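Local coordinates for protein ionotropic glutamate receptor bacterial homologue (Nostoc punctiforme, PDB 2PYY) that probably serves as the extracellular ligand-binding core of a glutamate-gated ion channel, binding L-glutamate in the cleft of a two-lobed, clamshell-like domain, at residues Q91-N96 / K145-K150; D103-D108 / K173-G178. All coordinates share one frame; numbering follows the deposited sequence.

Contact 1: residues Q91-N96 / K145-K150; sequences QIMVRN and KALQTK
Arg95 runs alongside Leu147, in the opposite direction, at the C-terminal end of helix 140-148, where it grips the carbonyl of Leu147 and its guanidinium meets the side chain of Lys150. From CB, its CG stands beside the backbone N and anti to the carbonyl carbon, which sets CG against CG of Leu147 at 3.7 Å; Gln148 NE2 lies 3.9 Å from Arg95 CG. CD then passes Leu147 O at 3.0 Å. A bend at chi3 (-81°) places NE close to that oxygen, and NE donates to Leu147 O over 2.6 Å. The bond is short but bent, 137° at the hydrogen; the oxygen lies in the guanidinium plane, whereas NE is tilted out of the carbonyl plane. Beyond NE, the aliphatic part of Lys150 crosses the Arg95 side chain at about a right angle, its CG 3.3 Å from Arg95 NH2. Lys150 NZ sits over one face of the Arg95 guanidinium, toward the rim, 3.1 Å from Arg95 NH1; as both groups are donors and probably both charged, this approach is likely to be unfavourable. An alanine in place of Arg95 would probably leave Leu147 O without its side-chain donor and open a gap beside Leu147 CG and the Lys150 chain. Deeper in, Leu147 CD2 reaches CE of Met93 at 4.0 Å and the backbone carbon of Val94. Met93 also touches Leu162 and Tyr165 of helix 159-166, while Leu147 continues onto Val155 and Val174. Arg95 thus covers the outer border of a small apolar core, in the helix-on-sheet packing of one lobe of the type II periplasmic-binding-protein fold, with helix 140-148 lying against the mixed sheet near the end of strand 86-94.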
loop_
_atom_site.group_PDB
_atom_site.type_symbol
_atom_site.label_atom_id
_atom_site.label_comp_id
_atom_site.label_asym_id
_atom_site.label_seq_id
_atom_site.Cartn_x
_atom_site.Cartn_y
_atom_site.Cartn_z
ATOM N N GLN B 91 11.930 1.178 5.098
ATOM C CA GLN B 91 13.202 1.829 5.355
ATOM C C GLN B 91 14.318 1.014 4.717
ATOM O O GLN B 91 14.142 -0.167 4.421
ATOM C CB GLN B 91 13.428 1.964 6.860
ATOM C CG GLN B 91 14.539 2.932 7.236
ATOM C CD GLN B 91 14.289 3.591 8.576
ATOM O OE1 GLN B 91 13.973 2.918 9.557
ATOM N NE2 GLN B 91 14.430 4.919 8.629
ATOM N N ILE B 92 15.463 1.655 4.512
ATOM C CA ILE B 92 16.604 1.004 3.891
ATOM C C ILE B 92 17.605 0.474 4.920
ATOM O O ILE B 92 17.810 1.082 5.973
ATOM C CB ILE B 92 17.347 1.984 2.938
ATOM C CG1 ILE B 92 16.362 2.609 1.945
ATOM C CG2 ILE B 92 18.435 1.247 2.186
ATOM C CD1 ILE B 92 16.973 3.677 1.045
ATOM N N MET B 93 18.211 -0.672 4.606
ATOM C CA MET B 93 19.217 -1.303 5.456
ATOM C C MET B 93 20.331 -1.862 4.569
ATOM O O MET B 93 20.062 -2.577 3.603
ATOM C CB MET B 93 18.604 -2.443 6.279
ATOM C CG MET B 93 19.619 -3.196 7.129
ATOM S SD MET B 93 18.903 -4.460 8.219
ATOM C CE MET B 93 18.677 -5.855 7.029
ATOM N N VAL B 94 21.579 -1.524 4.890
ATOM C CA VAL B 94 22.725 -2.000 4.116
ATOM C C VAL B 94 23.776 -2.586 5.050
ATOM O O VAL B 94 23.661 -2.461 6.267
ATOM C CB VAL B 94 23.374 -0.855 3.296
ATOM C CG1 VAL B 94 22.374 -0.287 2.288
ATOM C CG2 VAL B 94 23.859 0.240 4.224
ATOM N N ARG B 95 24.786 -3.238 4.481
ATOM C CA ARG B 95 25.861 -3.823 5.278
ATOM C C ARG B 95 26.738 -2.717 5.843
ATOM O O ARG B 95 26.962 -1.702 5.186
ATOM C CB ARG B 95 26.719 -4.752 4.418
ATOM C CG ARG B 95 26.176 -6.158 4.295
ATOM C CD ARG B 95 27.043 -7.028 3.394
ATOM N NE ARG B 95 26.756 -6.802 1.982
ATOM C CZ ARG B 95 27.288 -5.830 1.249
ATOM N NH1 ARG B 95 28.155 -4.982 1.788
ATOM N NH2 ARG B 95 26.936 -5.697 -0.023
ATOM N N ASN B 96 27.231 -2.907 7.062
ATOM C CA ASN B 96 28.092 -1.908 7.686
ATOM C C ASN B 96 29.555 -2.171 7.347
ATOM O O ASN B 96 30.127 -1.527 6.464
ATOM C CB ASN B 96 27.904 -1.914 9.207
ATOM C CG ASN B 96 28.116 -3.282 9.818
ATOM O OD1 ASN B 96 28.078 -3.444 11.040
ATOM N ND2 ASN B 96 28.338 -4.281 8.972
ATOM N N LYS B 145 20.187 -12.718 4.664
ATOM C CA LYS B 145 21.314 -13.508 4.169
ATOM C C LYS B 145 21.830 -12.917 2.865
ATOM O O LYS B 145 23.023 -12.680 2.708
ATOM C CB LYS B 145 20.890 -14.956 3.916
ATOM C CG LYS B 145 21.270 -15.935 5.006
ATOM C CD LYS B 145 20.164 -16.102 6.035
ATOM C CE LYS B 145 20.428 -17.325 6.900
ATOM N NZ LYS B 145 19.295 -17.636 7.807
ATOM N N ALA B 146 20.914 -12.697 1.929
ATOM C CA ALA B 146 21.257 -12.142 0.629
ATOM C C ALA B 146 22.105 -10.887 0.782
ATOM O O ALA B 146 22.966 -10.608 -0.050
ATOM C CB ALA B 146 19.990 -11.829 -0.156
ATOM N N LEU B 147 21.853 -10.126 1.845
ATOM C CA LEU B 147 22.611 -8.904 2.096
ATOM C C LEU B 147 24.027 -9.264 2.532
ATOM O O LEU B 147 25.002 -8.711 2.028
ATOM C CB LEU B 147 21.939 -8.051 3.181
ATOM C CG LEU B 147 22.625 -6.723 3.537
ATOM C CD1 LEU B 147 22.640 -5.799 2.325
ATOM C CD2 LEU B 147 21.884 -6.060 4.693
ATOM N N GLN B 148 24.136 -10.201 3.464
ATOM C CA GLN B 148 25.438 -10.630 3.941
ATOM C C GLN B 148 26.234 -11.281 2.808
ATOM O O GLN B 148 27.368 -10.887 2.534
ATOM C CB GLN B 148 25.281 -11.606 5.106
ATOM C CG GLN B 148 24.569 -11.004 6.300
ATOM C CD GLN B 148 25.232 -9.725 6.778
ATOM O OE1 GLN B 148 26.418 -9.718 7.119
ATOM N NE2 GLN B 148 24.470 -8.635 6.803
ATOM N N THR B 149 25.631 -12.266 2.146
ATOM C CA THR B 149 26.268 -12.976 1.036
ATOM C C THR B 149 26.606 -12.007 -0.087
ATOM O O THR B 149 27.292 -12.363 -1.047
ATOM C CB THR B 149 25.332 -14.052 0.460
ATOM O OG1 THR B 149 24.797 -14.843 1.528
ATOM C CG2 THR B 149 26.094 -14.957 -0.499
ATOM N N LYS B 150 26.111 -10.783 0.049
ATOM C CA LYS B 150 26.315 -9.730 -0.929
ATOM C C LYS B 150 25.515 -9.938 -2.205
ATOM O O LYS B 150 25.668 -9.189 -3.172
ATOM C CB LYS B 150 27.798 -9.576 -1.258
ATOM C CG LYS B 150 28.491 -8.531 -0.412
ATOM C CD LYS B 150 29.836 -8.149 -1.007
ATOM C CE LYS B 150 30.342 -6.829 -0.429
ATOM N NZ LYS B 150 30.489 -6.873 1.057
#

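Contact 2: residues D103-D108 / K173-G178; sequences DIRSID and KVEIVG
Arg105 and Val177 bring the two backbones together, with their CA atoms 5.7 Å apart, where a loop segment runs by the start of strand 175-190. Arg105 O and Gly178 N are 3.7 Å apart, too far for a hydrogen bond, and the two backbones meet by packing. Gly178 has a positive phi at the corner of the chain, and a beta carbon at Gly178 would lie only 3.1 Å from Arg105 O, a tight fit that glycine avoids. Val177 points toward the loop, its CG1 lodged 3.2 Å from Arg105 O. The same methyl lies against one face of the guanidinium of Arg105, 3.3 Å from its plane and displaced toward the rim, while CG2 of Val177 touches Arg105 NH2 at 3.4 Å. Bends at chi2 (-111°) and chi3 turn CD and then NE of Arg105 back toward Val177. At the guanidinium edge, NH2 of Arg105 meets OE1 of Glu175, 3.4 Å away, in a salt bridge whose hydrogen bond is weak (129°). Glu175 reaches it fully extended, CG anti to the backbone N, and its carboxylate is turned 68° from the guanidinium. Behind, Val177 and Ile104 both rest on Val94. The guanidinium thus packs one face, off-centre, against the buried Val177, and its long ion pair between two surface residues is likely to add only modest stability.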
loop_
_atom_site.group_PDB
_atom_site.type_symbol
_atom_site.label_atom_id
_atom_site.label_comp_id
_atom_site.label_asym_id
_atom_site.label_seq_id
_atom_site.Cartn_x
_atom_site.Cartn_y
_atom_site.Cartn_z
ATOM N N ASP B 103 27.808 3.171 -0.631
ATOM C CA ASP B 103 27.347 4.121 -1.638
ATOM C C ASP B 103 25.821 4.201 -1.680
ATOM O O ASP B 103 25.235 4.730 -2.628
ATOM C CB ASP B 103 27.884 3.737 -3.021
ATOM C CG ASP B 103 27.283 2.449 -3.546
ATOM O OD1 ASP B 103 27.426 1.405 -2.878
ATOM O OD2 ASP B 103 26.669 2.485 -4.632
ATOM N N ILE B 104 25.184 3.665 -0.646
ATOM C CA ILE B 104 23.732 3.685 -0.548
ATOM C C ILE B 104 23.345 4.375 0.752
ATOM O O ILE B 104 23.637 3.872 1.833
ATOM C CB ILE B 104 23.156 2.257 -0.561
ATOM C CG1 ILE B 104 23.605 1.546 -1.840
ATOM C CG2 ILE B 104 21.635 2.312 -0.465
ATOM C CD1 ILE B 104 23.114 0.125 -1.967
ATOM N N ARG B 105 22.691 5.527 0.640
ATOM C CA ARG B 105 22.290 6.294 1.813
ATOM C C ARG B 105 20.832 6.707 1.769
ATOM O O ARG B 105 20.289 7.170 2.768
ATOM C CB ARG B 105 23.148 7.554 1.934
ATOM C CG ARG B 105 24.651 7.302 1.958
ATOM C CD ARG B 105 25.216 7.609 3.328
ATOM N NE ARG B 105 25.050 6.496 4.257
ATOM C CZ ARG B 105 24.950 6.634 5.575
ATOM N NH1 ARG B 105 24.986 7.839 6.123
ATOM N NH2 ARG B 105 24.841 5.568 6.349
ATOM N N SER B 106 20.203 6.564 0.608
ATOM C CA SER B 106 18.801 6.935 0.470
ATOM C C SER B 106 18.182 6.334 -0.785
ATOM O O SER B 106 18.847 5.622 -1.533
ATOM C CB SER B 106 18.660 8.462 0.429
ATOM O OG SER B 106 19.224 9.002 -0.754
ATOM N N ILE B 107 16.907 6.633 -1.005
ATOM C CA ILE B 107 16.179 6.130 -2.167
ATOM C C ILE B 107 16.942 6.426 -3.445
ATOM O O ILE B 107 17.031 5.585 -4.343
ATOM C CB ILE B 107 14.817 6.799 -2.290
ATOM C CG1 ILE B 107 14.355 7.282 -0.910
ATOM C CG2 ILE B 107 13.826 5.826 -2.897
ATOM C CD1 ILE B 107 13.123 8.176 -0.955
ATOM N N ASP B 108 17.487 7.635 -3.513
ATOM C CA ASP B 108 18.251 8.091 -4.666
ATOM C C ASP B 108 19.401 7.166 -5.004
ATOM O O ASP B 108 19.901 7.187 -6.123
ATOM C CB ASP B 108 18.802 9.494 -4.405
ATOM C CG ASP B 108 17.714 10.535 -4.302
ATOM O OD1 ASP B 108 18.044 11.709 -4.024
ATOM O OD2 ASP B 108 16.528 10.187 -4.497
ATOM N N LYS B 173 26.472 -6.012 12.371
ATOM C CA LYS B 173 26.701 -6.674 11.093
ATOM C C LYS B 173 25.904 -5.992 9.998
ATOM O O LYS B 173 26.010 -6.349 8.825
ATOM C CB LYS B 173 26.292 -8.144 11.194
ATOM C CG LYS B 173 26.838 -8.849 12.428
ATOM C CD LYS B 173 26.541 -10.338 12.406
ATOM C CE LYS B 173 25.047 -10.613 12.379
ATOM N NZ LYS B 173 24.755 -12.079 12.328
ATOM N N VAL B 174 25.120 -4.993 10.390
ATOM C CA VAL B 174 24.291 -4.279 9.439
ATOM C C VAL B 174 24.007 -2.859 9.922
ATOM O O VAL B 174 24.366 -2.500 11.040
ATOM C CB VAL B 174 22.959 -5.038 9.234
ATOM C CG1 VAL B 174 21.927 -4.575 10.247
ATOM C CG2 VAL B 174 22.475 -4.869 7.816
ATOM N N GLU B 175 23.368 -2.050 9.082
ATOM C CA GLU B 175 23.054 -0.675 9.451
ATOM C C GLU B 175 21.821 -0.153 8.712
ATOM O O GLU B 175 21.615 -0.457 7.537
ATOM C CB GLU B 175 24.261 0.236 9.164
ATOM C CG GLU B 175 24.000 1.730 9.385
ATOM C CD GLU B 175 25.212 2.617 9.089
ATOM O OE1 GLU B 175 25.097 3.848 9.259
ATOM O OE2 GLU B 175 26.274 2.094 8.688
ATOM N N ILE B 176 20.999 0.626 9.415
ATOM C CA ILE B 176 19.791 1.212 8.839
ATOM C C ILE B 176 20.118 2.636 8.414
ATOM O O ILE B 176 20.714 3.393 9.178
ATOM C CB ILE B 176 18.638 1.246 9.868
ATOM C CG1 ILE B 176 18.232 -0.182 10.229
ATOM C CG2 ILE B 176 17.448 2.027 9.305
ATOM C CD1 ILE B 176 17.134 -0.274 11.260
ATOM N N VAL B 177 19.717 3.004 7.199
ATOM C CA VAL B 177 20.015 4.331 6.680
ATOM C C VAL B 177 18.819 5.078 6.102
ATOM O O VAL B 177 17.828 4.478 5.677
ATOM C CB VAL B 177 21.106 4.258 5.584
ATOM C CG1 VAL B 177 21.594 5.660 5.238
ATOM C CG2 VAL B 177 22.268 3.394 6.062
ATOM N N GLY B 178 18.934 6.404 6.093
ATOM C CA GLY B 178 17.886 7.251 5.559
ATOM C C GLY B 178 16.620 7.262 6.386
ATOM O O GLY B 178 16.509 6.566 7.395
#

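From the N terminus, strand 86-94 and the residues after it supply 91-96, and after an unmodelled gap the chain reaches 103-108. Contact 1 then closes a loop through strands 114-118 and 133-137 by bringing the end of helix 140-148 back to the strand. Contact 2 closes a longer loop, returning from 173-178 to 103-108, so the two loops cross: the segments alternate along the chain. Their centres are 9 Å apart, joined through neighbouring strands 86-94 and 175-190, where Val94 N and Glu175 O, 2.9 Å apart, probably hydrogen-bond. Together they tie a helix end and a surface loop to one mixed sheet, in the same lobe.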